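Local coordinates for uncharacterized protein YLR132C (Kluyveromyces marxianus, PDB 6PFQ) that binds UMP at its active site and is probably a U6 snRNA exoribonuclease and phosphodiesterase of the 2H superfamily, at residues 191-194 with 195-199; 75-78 with 79-83. One frame throughout, in Å; residues are numbered along the deposited sequence.

Interaction 1: residues 191-194 with 195-199; sequences LPLL and RANLQ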
ATOM      1  N   LEU A 191      -7.750   6.688 -15.184  1.00 23.13           N
ATOM      2  CA  LEU A 191      -8.117   6.449 -13.795  1.00 22.95           C
ATOM      3  C   LEU A 191      -9.592   6.113 -13.587  1.00 24.79           C
ATOM      4  O   LEU A 191      -9.875   5.285 -12.700  1.00 27.10           O
ATOM      5  CB  LEU A 191      -7.706   7.647 -12.925  1.00 26.78           C
ATOM      6  CG  LEU A 191      -6.219   7.564 -12.528  1.00 26.79           C
ATOM      7  CD1 LEU A 191      -5.817   8.803 -11.733  1.00 26.63           C
ATOM      8  CD2 LEU A 191      -5.968   6.327 -11.652  1.00 25.58           C
ATOM      9  N   PRO A 192     -10.553   6.649 -14.348  1.00 28.49           N
ATOM     10  CA  PRO A 192     -11.942   6.197 -14.130  1.00 28.12           C
ATOM     11  C   PRO A 192     -12.103   4.711 -14.352  1.00 32.84           C
ATOM     12  O   PRO A 192     -12.832   4.055 -13.598  1.00 28.50           O
ATOM     13  CB  PRO A 192     -12.756   7.032 -15.129  1.00 29.00           C
ATOM     14  CG  PRO A 192     -11.957   8.322 -15.233  1.00 34.55           C
ATOM     15  CD  PRO A 192     -10.485   7.838 -15.219  1.00 28.49           C
ATOM     16  N   LEU A 193     -11.438   4.164 -15.383  1.00 28.19           N
ATOM     17  CA  LEU A 193     -11.468   2.727 -15.627  1.00 30.26           C
ATOM     18  C   LEU A 193     -10.863   1.961 -14.451  1.00 27.34           C
ATOM     19  O   LEU A 193     -11.377   0.917 -14.037  1.00 27.40           O
ATOM     20  CB  LEU A 193     -10.706   2.424 -16.923  1.00 30.96           C
ATOM     21  CG  LEU A 193     -10.477   0.950 -17.262  1.00 29.26           C
ATOM     22  CD1 LEU A 193     -11.802   0.330 -17.820  1.00 33.38           C
ATOM     23  CD2 LEU A 193      -9.334   0.787 -18.264  1.00 29.61           C
ATOM     24  N   LEU A 194      -9.735   2.449 -13.921  1.00 24.40           N
ATOM     25  CA  LEU A 194      -9.135   1.756 -12.788  1.00 24.93           C
ATOM     26  C   LEU A 194     -10.080   1.786 -11.594  1.00 28.72           C
ATOM     27  O   LEU A 194     -10.366   0.738 -10.989  1.00 26.59           O
ATOM     28  CB  LEU A 194      -7.780   2.393 -12.454  1.00 25.18           C
ATOM     29  CG  LEU A 194      -7.008   1.812 -11.276  1.00 25.56           C
ATOM     30  CD1 LEU A 194      -5.528   2.170 -11.438  1.00 26.85           C
ATOM     31  CD2 LEU A 194      -7.521   2.407  -9.945  1.00 28.41           C
ATOM     32  N   ARG A 195     -10.566   2.985 -11.222  1.00 25.66           N
ATOM     33  CA  ARG A 195     -11.408   3.067 -10.018  1.00 28.82           C
ATOM     34  C   ARG A 195     -12.685   2.238 -10.173  1.00 29.11           C
ATOM     35  O   ARG A 195     -13.180   1.673  -9.197  1.00 28.09           O
ATOM     36  CB  ARG A 195     -11.786   4.523  -9.705  1.00 27.25           C
ATOM     37  CG  ARG A 195     -10.554   5.400  -9.317  1.00 28.84           C
ATOM     38  CD  ARG A 195     -10.974   6.796  -8.835  1.00 27.59           C
ATOM     39  NE  ARG A 195     -11.688   7.506  -9.881  1.00 26.81           N
ATOM     40  CZ  ARG A 195     -11.214   8.516 -10.609  1.00 28.73           C
ATOM     41  NH1 ARG A 195     -10.007   8.987 -10.410  1.00 26.56           N
ATOM     42  NH2 ARG A 195     -11.973   9.059 -11.556  1.00 35.65           N
ATOM     43  N   ALA A 196     -13.234   2.143 -11.385  1.00 25.20           N
ATOM     44  CA  ALA A 196     -14.475   1.384 -11.516  1.00 28.24           C
ATOM     45  C   ALA A 196     -14.229  -0.108 -11.316  1.00 34.88           C
ATOM     46  O   ALA A 196     -15.125  -0.838 -10.883  1.00 36.85           O
ATOM     47  CB  ALA A 196     -15.122   1.654 -12.887  1.00 30.18           C
ATOM     48  N   ASN A 197     -13.028  -0.588 -11.609  1.00 31.19           N
ATOM     49  CA  ASN A 197     -12.800  -2.025 -11.658  1.00 33.64           C
ATOM     50  C   ASN A 197     -11.931  -2.587 -10.539  1.00 33.72           C
ATOM     51  O   ASN A 197     -12.008  -3.795 -10.267  1.00 29.67           O
ATOM     52  CB  ASN A 197     -12.145  -2.374 -12.988  1.00 31.65           C
ATOM     53  CG  ASN A 197     -13.127  -2.329 -14.111  1.00 39.79           C
ATOM     54  OD1 ASN A 197     -13.850  -3.292 -14.321  1.00 39.43           O
ATOM     55  ND2 ASN A 197     -13.199  -1.193 -14.814  1.00 32.11           N
ATOM     56  N   LEU A 198     -11.074  -1.768  -9.934  1.00 27.79           N
ATOM     57  CA  LEU A 198     -10.142  -2.234  -8.902  1.00 26.43           C
ATOM     58  C   LEU A 198     -10.826  -2.070  -7.544  1.00 32.75           C
ATOM     59  O   LEU A 198     -10.535  -1.171  -6.738  1.00 27.05           O
ATOM     60  CB  LEU A 198      -8.803  -1.481  -9.001  1.00 21.60           C
ATOM     61  CG  LEU A 198      -7.756  -2.129  -9.959  1.00 26.48           C
ATOM     62  CD1 LEU A 198      -7.289  -3.496  -9.420  1.00 26.37           C
ATOM     63  CD2 LEU A 198      -8.269  -2.265 -11.406  1.00 23.79           C
ATOM     64  N   GLN A 199     -11.828  -2.922  -7.337  1.00 28.04           N
ATOM     65  CA  GLN A 199     -12.572  -2.963  -6.090  1.00 25.40           C
ATOM     66  C   GLN A 199     -12.566  -4.394  -5.561  1.00 34.39           C
ATOM     67  O   GLN A 199     -12.516  -5.356  -6.338  1.00 32.20           O
ATOM     68  CB  GLN A 199     -14.014  -2.466  -6.260  1.00 28.76           C
ATOM     69  CG  GLN A 199     -14.068  -1.139  -7.012  1.00 37.75           C
ATOM     70  CD  GLN A 199     -15.420  -0.471  -6.936  1.00 41.12           C
ATOM     71  OE1 GLN A 199     -16.277  -0.873  -6.148  1.00 37.20           O
ATOM     72  NE2 GLN A 199     -15.616   0.571  -7.753  1.00 37.15           N
TER
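R195 and N197 fold back on L191, P192 and L193 along helix 191-197, a short helix that leads into strand 200-202 through an inverse gamma turn centred on L198. The backbone bonds come first: R195 N gives an almost straight bond to L191 O (2.8 Å), and A196 N follows to P192 O. As the helix ends, L194 O takes two donors, L198 N at 2.8 Å and N197 N at 3.0 Å, the second from above the carbonyl plane. Apolar packing centres on L194, which touches M26 of helix 20-39 and F157, and whose CD2 lies 4.2 Å from L198 CB. R195, bent at chi3 (-61°), lays one guanidinium face over L191 O, 4.0 Å above the plane, with NH2 near P192 CG, while NH1 bonds G100 O. With the guanidinium gone, as in an alanine here, the G100 carbonyl would probably lose this donor and the P192 ring part of its cover. One side-chain bond to the helical backbone remains: N197 ND2 meets L193 O at 2.9 Å and 174°, in the carbonyl plane on a lone pair, with that oxygen lying in the amide plane of N197.

Interaction 2: residues 75-78 with 79-83; sequences LEEK and MGRIR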
ATOM      1  N   LEU A  75       5.618  -8.623  21.545  1.00 37.71           N
ATOM      2  CA  LEU A  75       5.058  -8.977  20.236  1.00 39.41           C
ATOM      3  C   LEU A  75       3.799  -9.815  20.388  1.00 40.51           C
ATOM      4  O   LEU A  75       2.757  -9.503  19.812  1.00 39.09           O
ATOM      5  CB  LEU A  75       6.099  -9.749  19.420  1.00 48.08           C
ATOM      6  CG  LEU A  75       5.720 -10.442  18.107  1.00 51.22           C
ATOM      7  CD1 LEU A  75       5.799  -9.517  16.925  1.00 41.60           C
ATOM      8  CD2 LEU A  75       6.656 -11.625  17.886  1.00 61.15           C
ATOM      9  N   GLU A  76       3.880 -10.881  21.181  1.00 43.33           N
ATOM     10  CA  GLU A  76       2.733 -11.770  21.358  1.00 45.65           C
ATOM     11  C   GLU A  76       1.609 -11.094  22.136  1.00 49.17           C
ATOM     12  O   GLU A  76       0.435 -11.213  21.764  1.00 53.91           O
ATOM     13  CB  GLU A  76       3.164 -13.052  22.078  1.00 55.56           C
ATOM     14  CG  GLU A  76       4.310 -13.826  21.444  1.00 64.47           C
ATOM     15  CD  GLU A  76       4.814 -14.960  22.351  1.00 83.58           C
ATOM     16  OE1 GLU A  76       5.145 -16.045  21.823  1.00 87.60           O
ATOM     17  OE2 GLU A  76       4.858 -14.779  23.594  1.00 86.30           O
ATOM     18  N   GLU A  77       1.942 -10.366  23.206  1.00 46.35           N
ATOM     19  CA  GLU A  77       0.915  -9.662  23.969  1.00 55.48           C
ATOM     20  C   GLU A  77       0.142  -8.714  23.066  1.00 55.92           C
ATOM     21  O   GLU A  77      -1.095  -8.727  23.038  1.00 50.31           O
ATOM     22  CB  GLU A  77       1.536  -8.871  25.129  1.00 56.72           C
ATOM     23  CG  GLU A  77       2.069  -9.680  26.290  1.00 62.26           C
ATOM     24  CD  GLU A  77       1.118 -10.771  26.708  1.00 67.68           C
ATOM     25  OE1 GLU A  77       1.547 -11.943  26.693  1.00 63.13           O
ATOM     26  OE2 GLU A  77      -0.058 -10.452  27.019  1.00 65.27           O
ATOM     27  N   LYS A  78       0.864  -7.848  22.351  1.00 49.68           N
ATOM     28  CA  LYS A  78       0.206  -6.803  21.585  1.00 43.98           C
ATOM     29  C   LYS A  78      -0.477  -7.358  20.337  1.00 45.09           C
ATOM     30  O   LYS A  78      -1.620  -6.989  20.043  1.00 43.30           O
ATOM     31  CB  LYS A  78       1.219  -5.714  21.220  1.00 45.70           C
ATOM     32  CG  LYS A  78       2.006  -5.160  22.393  1.00 47.16           C
ATOM     33  CD  LYS A  78       1.196  -4.204  23.232  1.00 62.50           C
ATOM     34  CE  LYS A  78       2.011  -3.650  24.393  1.00 67.59           C
ATOM     35  NZ  LYS A  78       1.134  -3.005  25.408  1.00 74.95           N
ATOM     36  N   MET A  79       0.189  -8.256  19.597  1.00 40.87           N
ATOM     37  CA  MET A  79      -0.453  -8.810  18.404  1.00 35.54           C
ATOM     38  C   MET A  79      -1.662  -9.657  18.762  1.00 42.70           C
ATOM     39  O   MET A  79      -2.675  -9.613  18.059  1.00 43.80           O
ATOM     40  CB  MET A  79       0.521  -9.622  17.552  1.00 34.05           C
ATOM     41  CG  MET A  79       1.700  -8.823  16.932  1.00 37.78           C
ATOM     42  SD  MET A  79       1.136  -7.474  15.837  1.00 41.67           S
ATOM     43  CE  MET A  79       0.382  -8.381  14.476  1.00 38.70           C
ATOM     44  N   GLY A  80      -1.586 -10.432  19.846  1.00 50.20           N
ATOM     45  CA  GLY A  80      -2.756 -11.186  20.277  1.00 46.05           C
ATOM     46  C   GLY A  80      -3.933 -10.294  20.626  1.00 45.01           C
ATOM     47  O   GLY A  80      -5.066 -10.556  20.215  1.00 50.35           O
ATOM     48  N   ARG A  81      -3.679  -9.198  21.352  1.00 42.58           N
ATOM     49  CA  ARG A  81      -4.756  -8.254  21.647  1.00 43.12           C
ATOM     50  C   ARG A  81      -5.313  -7.655  20.360  1.00 44.55           C
ATOM     51  O   ARG A  81      -6.522  -7.475  20.227  1.00 42.25           O
ATOM     52  CB  ARG A  81      -4.263  -7.153  22.598  1.00 42.42           C
ATOM     53  CG  ARG A  81      -4.271  -7.535  24.110  1.00 53.28           C
ATOM     54  CD  ARG A  81      -3.470  -6.508  24.934  1.00 60.60           C
ATOM     55  NE  ARG A  81      -3.580  -6.673  26.380  1.00 70.32           N
ATOM     56  CZ  ARG A  81      -2.769  -7.438  27.114  1.00 74.29           C
ATOM     57  NH1 ARG A  81      -1.784  -8.115  26.536  1.00 69.03           N
ATOM     58  NH2 ARG A  81      -2.941  -7.527  28.432  1.00 86.05           N
ATOM     59  N   ILE A  82      -4.441  -7.315  19.408  1.00 42.36           N
ATOM     60  CA  ILE A  82      -4.918  -6.822  18.118  1.00 43.34           C
ATOM     61  C   ILE A  82      -5.837  -7.844  17.449  1.00 44.02           C
ATOM     62  O   ILE A  82      -6.963  -7.519  17.056  1.00 41.46           O
ATOM     63  CB  ILE A  82      -3.730  -6.462  17.209  1.00 35.70           C
ATOM     64  CG1 ILE A  82      -3.022  -5.222  17.768  1.00 38.89           C
ATOM     65  CG2 ILE A  82      -4.231  -6.212  15.819  1.00 34.61           C
ATOM     66  CD1 ILE A  82      -1.768  -4.831  16.979  1.00 38.43           C
ATOM     67  N   ARG A  83      -5.377  -9.098  17.339  1.00 44.45           N
ATOM     68  CA  ARG A  83      -6.175 -10.153  16.712  1.00 46.30           C
ATOM     69  C   ARG A  83      -7.521 -10.330  17.414  1.00 50.52           C
ATOM     70  O   ARG A  83      -8.577 -10.346  16.773  1.00 46.29           O
ATOM     71  CB  ARG A  83      -5.398 -11.477  16.738  1.00 45.72           C
TER
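From L75 to I82 the backbone runs as regular alpha-helix, M79 N, G80 N, R81 N and I82 N each bonding to the carbonyl oxygen four residues earlier, with M79 N to L75 O at 2.9 Å and 159°. On the outer side, E77 and R81 form an i to i+4 salt bridge. E77 is bent at chi2 (-45°), which curls its carboxylate toward the following turn, whereas R81 runs extended from CG to NE. There R81 NH1 reaches E77 OE2 at 2.9 Å. OE2 uses its anti lone pair, away from the other carboxylate oxygen, and OE2 itself lies close to the guanidinium plane, so the approach is at the edge of the guanidinium. The two flat groups are nevertheless strongly turned against each other, and the N-H...O angle of 142° makes this single bond rather bent. The same NH1 also passes 3.7 Å from E77 CB, and the aliphatic part of R81 lies alongside E77 O, with CG 3.6 Å from that oxygen. The nearby K78 ammonium is not in contact with the guanidinium, and the pair would probably feel only a modest like-charge effect.

The inner side is apolar. L75 CD1 comes within 4.2 Å of M79 CG, the two side chains crossing at an angle, and M79 CG also rests 3.1 Å from L75 O. L75 and M79 both pack on F69, and they meet V209 and A207, respectively, of strand 204-209; I82 turns to Y137 of helix 121-137. The whole is an amphipathic helix of the 2H phosphodiesterase fold, charged outside and apolar against its sheet.

How the interactions relate
Taken from the N terminus, the chain reaches interaction 2 first, in helix 72-88 just after strand 59-68, and interaction 1 much later, in helix 191-197 before strand 200-202. Each is local, joining neighbouring turns of one helix, so neither closes a long loop; the two lie in series and neither nest nor cross. The centres of interactions 1 and 2 are 35 Å apart, and the nearest atoms of interactions 1 and 2 about 23 Å apart, on opposite sides of the chain's centre. Residues 75-83 pack against strand 204-209 of the four-stranded sheet, while residues 191-199 pack against strands of the six-stranded one and helix 20-39. Strands 200-202 and 204-209 follow directly on interaction 1 and connect the two sheets.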